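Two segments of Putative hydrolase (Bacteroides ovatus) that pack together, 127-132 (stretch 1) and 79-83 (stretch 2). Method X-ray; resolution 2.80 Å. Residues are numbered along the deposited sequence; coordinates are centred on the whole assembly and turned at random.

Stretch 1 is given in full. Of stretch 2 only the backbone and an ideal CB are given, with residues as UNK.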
ATOM      1  N   ARG A 127      -3.977 -23.793  15.655  1.00 48.80           N
ATOM      2  CA  ARG A 127      -3.076 -23.133  14.697  1.00 45.78           C
ATOM      3  C   ARG A 127      -3.357 -23.485  13.239  1.00 49.06           C
ATOM      4  O   ARG A 127      -2.486 -23.292  12.396  1.00 47.27           O
ATOM      5  CB  ARG A 127      -1.597 -23.403  15.029  1.00 41.64           C
ATOM      6  CG  ARG A 127      -1.240 -23.254  16.501  1.00 45.43           C
ATOM      7  CD  ARG A 127      -1.726 -21.955  17.097  1.00 50.03           C
ATOM      8  NE  ARG A 127      -1.154 -21.679  18.416  1.00 53.83           N
ATOM      9  CZ  ARG A 127       0.057 -21.170  18.635  1.00 63.43           C
ATOM     10  NH1 ARG A 127       0.869 -20.899  17.618  1.00 51.40           N
ATOM     11  NH2 ARG A 127       0.473 -20.940  19.877  1.00 46.83           N
ATOM     12  N   TYR A 128      -4.595 -23.892  12.916  1.00 47.46           N
ATOM     13  CA  TYR A 128      -4.964 -24.254  11.540  1.00 47.70           C
ATOM     14  C   TYR A 128      -4.948 -23.039  10.616  1.00 51.24           C
ATOM     15  O   TYR A 128      -5.651 -22.062  10.854  1.00 50.86           O
ATOM     16  CB  TYR A 128      -6.342 -24.906  11.513  1.00 49.02           C
ATOM     17  CG  TYR A 128      -6.726 -25.506  10.183  1.00 50.48           C
ATOM     18  CD1 TYR A 128      -5.972 -26.526   9.613  1.00 53.12           C
ATOM     19  CD2 TYR A 128      -7.922 -25.162   9.565  1.00 51.11           C
ATOM     20  CE1 TYR A 128      -6.366 -27.143   8.428  1.00 54.69           C
ATOM     21  CE2 TYR A 128      -8.348 -25.802   8.405  1.00 53.27           C
ATOM     22  CZ  TYR A 128      -7.563 -26.789   7.831  1.00 61.14           C
ATOM     23  OH  TYR A 128      -7.958 -27.415   6.663  1.00 61.01           O
ATOM     24  N   TYR A 129      -4.109 -23.107   9.580  1.00 47.89           N
ATOM     25  CA  TYR A 129      -3.910 -22.078   8.571  1.00 46.33           C
ATOM     26  C   TYR A 129      -3.422 -20.752   9.172  1.00 48.67           C
ATOM     27  O   TYR A 129      -3.529 -19.711   8.526  1.00 48.70           O
ATOM     28  CB  TYR A 129      -5.153 -21.914   7.693  1.00 47.32           C
ATOM     29  CG  TYR A 129      -5.111 -22.845   6.500  1.00 50.48           C
ATOM     30  CD1 TYR A 129      -5.524 -24.164   6.609  1.00 53.88           C
ATOM     31  CD2 TYR A 129      -4.588 -22.425   5.282  1.00 50.71           C
ATOM     32  CE1 TYR A 129      -5.473 -25.031   5.519  1.00 56.02           C
ATOM     33  CE2 TYR A 129      -4.528 -23.280   4.187  1.00 52.28           C
ATOM     34  CZ  TYR A 129      -4.970 -24.585   4.306  1.00 61.45           C
ATOM     35  OH  TYR A 129      -4.919 -25.450   3.228  1.00 65.08           O
ATOM     36  N   GLN A 130      -2.751 -20.826  10.344  1.00 43.39           N
ATOM     37  CA  GLN A 130      -2.114 -19.684  10.998  1.00 41.06           C
ATOM     38  C   GLN A 130      -0.714 -19.563  10.390  1.00 45.50           C
ATOM     39  O   GLN A 130      -0.154 -20.564   9.935  1.00 45.73           O
ATOM     40  CB  GLN A 130      -2.090 -19.875  12.513  1.00 41.93           C
ATOM     41  CG  GLN A 130      -3.486 -19.737  13.114  1.00 44.54           C
ATOM     42  CD  GLN A 130      -3.493 -19.545  14.596  1.00 57.56           C
ATOM     43  OE1 GLN A 130      -2.509 -19.129  15.201  1.00 55.74           O
ATOM     44  NE2 GLN A 130      -4.603 -19.863  15.221  1.00 52.24           N
ATOM     45  N   VAL A 131      -0.200 -18.330  10.278  1.00 41.02           N
ATOM     46  CA  VAL A 131       1.054 -18.036   9.595  1.00 40.12           C
ATOM     47  C   VAL A 131       2.003 -17.247  10.490  1.00 45.67           C
ATOM     48  O   VAL A 131       1.565 -16.618  11.453  1.00 45.84           O
ATOM     49  CB  VAL A 131       0.673 -17.254   8.310  1.00 41.90           C
ATOM     50  CG1 VAL A 131       1.871 -16.593   7.638  1.00 41.36           C
ATOM     51  CG2 VAL A 131      -0.066 -18.166   7.334  1.00 41.96           C
ATOM     52  N   ARG A 132       3.315 -17.325  10.179  1.00 42.81           N
ATOM     53  CA  ARG A 132       4.380 -16.583  10.855  1.00 42.48           C
ATOM     54  C   ARG A 132       4.794 -15.369  10.008  1.00 47.05           C
ATOM     55  O   ARG A 132       4.651 -15.402   8.784  1.00 46.98           O
ATOM     56  CB  ARG A 132       5.598 -17.476  11.059  1.00 40.96           C
ATOM     57  CG  ARG A 132       5.288 -18.811  11.675  1.00 45.15           C
ATOM     58  CD  ARG A 132       6.562 -19.551  11.969  1.00 47.18           C
ATOM     59  NE  ARG A 132       6.315 -20.815  12.662  1.00 46.60           N
ATOM     60  CZ  ARG A 132       5.959 -21.959  12.082  1.00 53.45           C
ATOM     61  NH1 ARG A 132       5.783 -22.021  10.767  1.00 41.43           N
ATOM     62  NH2 ARG A 132       5.774 -23.051  12.814  1.00 42.76           N
ATOM     63  N   UNK A  79      -4.478 -11.119   9.444  1.00 38.58           N
ATOM     64  CA  UNK A  79      -5.051 -12.286  10.111  1.00 37.63           C
ATOM     65  C   UNK A  79      -4.989 -13.503   9.189  1.00 41.15           C
ATOM     66  O   UNK A  79      -5.519 -13.468   8.082  1.00 40.28           O
ATOM     67  CB  UNK A  79      -6.495 -12.010  10.535  1.00 37.63           C
ATOM     68  N   UNK A  80      -4.368 -14.579   9.666  1.00 37.33           N
ATOM     69  CA  UNK A  80      -4.272 -15.844   8.972  1.00 37.16           C
ATOM     70  C   UNK A  80      -4.926 -16.844   9.849  1.00 43.05           C
ATOM     71  O   UNK A  80      -4.486 -17.004  10.976  1.00 42.81           O
ATOM     72  CB  UNK A  80      -2.829 -16.233   8.645  1.00 37.16           C
ATOM     73  N   UNK A  81      -6.008 -17.461   9.386  1.00 40.76           N
ATOM     74  CA  UNK A  81      -6.740 -18.418  10.195  1.00 40.93           C
ATOM     75  C   UNK A  81      -8.083 -18.805   9.629  1.00 45.34           C
ATOM     76  O   UNK A  81      -8.212 -19.008   8.421  1.00 45.12           O
ATOM     77  CB  UNK A  81      -6.936 -17.854  11.604  1.00 40.93           C
ATOM     78  N   UNK A  82      -9.098 -18.876  10.501  1.00 42.53           N
ATOM     79  CA  UNK A  82     -10.434 -19.371  10.170  1.00 43.04           C
ATOM     80  C   UNK A  82     -11.543 -18.311  10.364  1.00 46.50           C
ATOM     81  O   UNK A  82     -11.590 -17.651  11.399  1.00 45.80           O
ATOM     82  CB  UNK A  82     -10.744 -20.599  11.028  1.00 43.04           C
ATOM     83  N   UNK A  83     -12.463 -18.205   9.377  1.00 43.08           N
ATOM     84  CA  UNK A  83     -13.653 -17.335   9.463  1.00 42.34           C
ATOM     85  C   UNK A  83     -14.846 -18.269   9.559  1.00 49.80           C
ATOM     86  O   UNK A  83     -15.004 -19.153   8.707  1.00 51.65           O
ATOM     87  CB  UNK A  83     -13.773 -16.389   8.266  1.00 42.34           C
TER

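Position 79 lies beyond the reach of stretch 1. No atom of that stretch comes within 5.5 Å of its ideal CB, so the visible atoms set no preference. Phi/psi of -88/124° is an extended conformation open to most residues. The deposited residue is Phe79, and it makes no contact with stretch 1.

Position 80 faces stretch 1. Its CA-to-CB bond points toward stretch 1, and phi/psi of -120/117° is typical of a strand. The ideal CB sits 3.5 Å from Tyr129 O and 3.6 Å from Val131 CG2. The valine offers an apolar surface, and the carbonyl lies to one side of it. An aliphatic or aromatic side chain would suit the place; a flat ring could lie against the valine. The deposited residue is Tyr80, with chi1 in the m well at -82°. Val131 also directs its CB toward stretch 2, so the two side chains meet. Val131 CB lies over one face of the ring, 3.9 Å from the centroid of Tyr80 and 25° off the ring normal, a CH-pi contact. The closest pair is Val131 CG2 and Tyr80 CD2 at 3.2 Å, which is tight. Tyr129 O lies at the ring edge, near its plane. The Tyr80 hydroxyl is hydrogen-bonded elsewhere in the structure. The backbone takes part as well: Gln130 CA approaches Tyr80 O at 3.6 Å, with an angle of 162° at the hydrogen, a CA-H...O contact.

Position 81 is where the chain turns a corner. Phi/psi of 168/-137° is a region that strongly favours glycine. An ideal CB here would point sideways and lie 4.2 Å from Gln130 CG, which is not a clash; the preference for glycine comes from the backbone angles. The deposited residue is Gly81. Its CA lies 3.9 Å from Tyr128 O. Gly81 N is 3.5 Å from Tyr129 O, but the angle is poor and no hydrogen bond forms. No hydrogen bond links the two stretches, so the contact rests on packing.

Position 82 returns to strand angles, with phi/psi of -119/135°. Its CB points sideways, 5.3 Å from Tyr128 O, with the Tyr128 ring nearby. A medium apolar side chain, such as valine, isoleucine or leucine, could reach that ring. The deposited residue is Val82, with chi1 in the t well. Val82 CG2 meets Tyr128 CD2 at 4.0 Å, at the edge of the ring and near its plane.

Position 83 is again out of reach, with strand angles of -111/126°. Stretch 1 does not discriminate among side chains here. The deposited residue is Ile83, which continues the strand without touching stretch 1.

Stretch 2 79-83: FYGVI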
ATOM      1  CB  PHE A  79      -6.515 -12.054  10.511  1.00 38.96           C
ATOM      2  CG  PHE A  79      -6.729 -11.034  11.589  1.00 39.31           C
ATOM      3  CD1 PHE A  79      -6.303 -11.273  12.887  1.00 41.75           C
ATOM      4  CD2 PHE A  79      -7.402  -9.849  11.324  1.00 40.23           C
ATOM      5  CE1 PHE A  79      -6.495 -10.316  13.890  1.00 41.54           C
ATOM      6  CE2 PHE A  79      -7.598  -8.897  12.329  1.00 42.11           C
ATOM      7  CZ  PHE A  79      -7.140  -9.137  13.605  1.00 39.70           C
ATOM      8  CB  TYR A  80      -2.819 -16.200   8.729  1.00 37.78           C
ATOM      9  CG  TYR A  80      -2.242 -15.509   7.525  1.00 38.30           C
ATOM     10  CD1 TYR A  80      -1.636 -14.266   7.637  1.00 39.10           C
ATOM     11  CD2 TYR A  80      -2.292 -16.101   6.266  1.00 39.22           C
ATOM     12  CE1 TYR A  80      -1.086 -13.627   6.528  1.00 39.00           C
ATOM     13  CE2 TYR A  80      -1.692 -15.502   5.162  1.00 39.30           C
ATOM     14  CZ  TYR A  80      -1.103 -14.255   5.292  1.00 45.46           C
ATOM     15  OH  TYR A  80      -0.582 -13.612   4.196  1.00 47.84           O
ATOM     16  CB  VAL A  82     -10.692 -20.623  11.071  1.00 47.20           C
ATOM     17  CG1 VAL A  82     -12.169 -20.986  11.135  1.00 48.13           C
ATOM     18  CG2 VAL A  82      -9.878 -21.810  10.581  1.00 47.36           C
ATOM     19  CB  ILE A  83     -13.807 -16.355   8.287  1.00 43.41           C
ATOM     20  CG1 ILE A  83     -12.568 -15.464   8.099  1.00 42.41           C
ATOM     21  CG2 ILE A  83     -15.066 -15.542   8.435  1.00 42.43           C
ATOM     22  CD1 ILE A  83     -12.260 -14.534   9.213  1.00 49.56           C
TER
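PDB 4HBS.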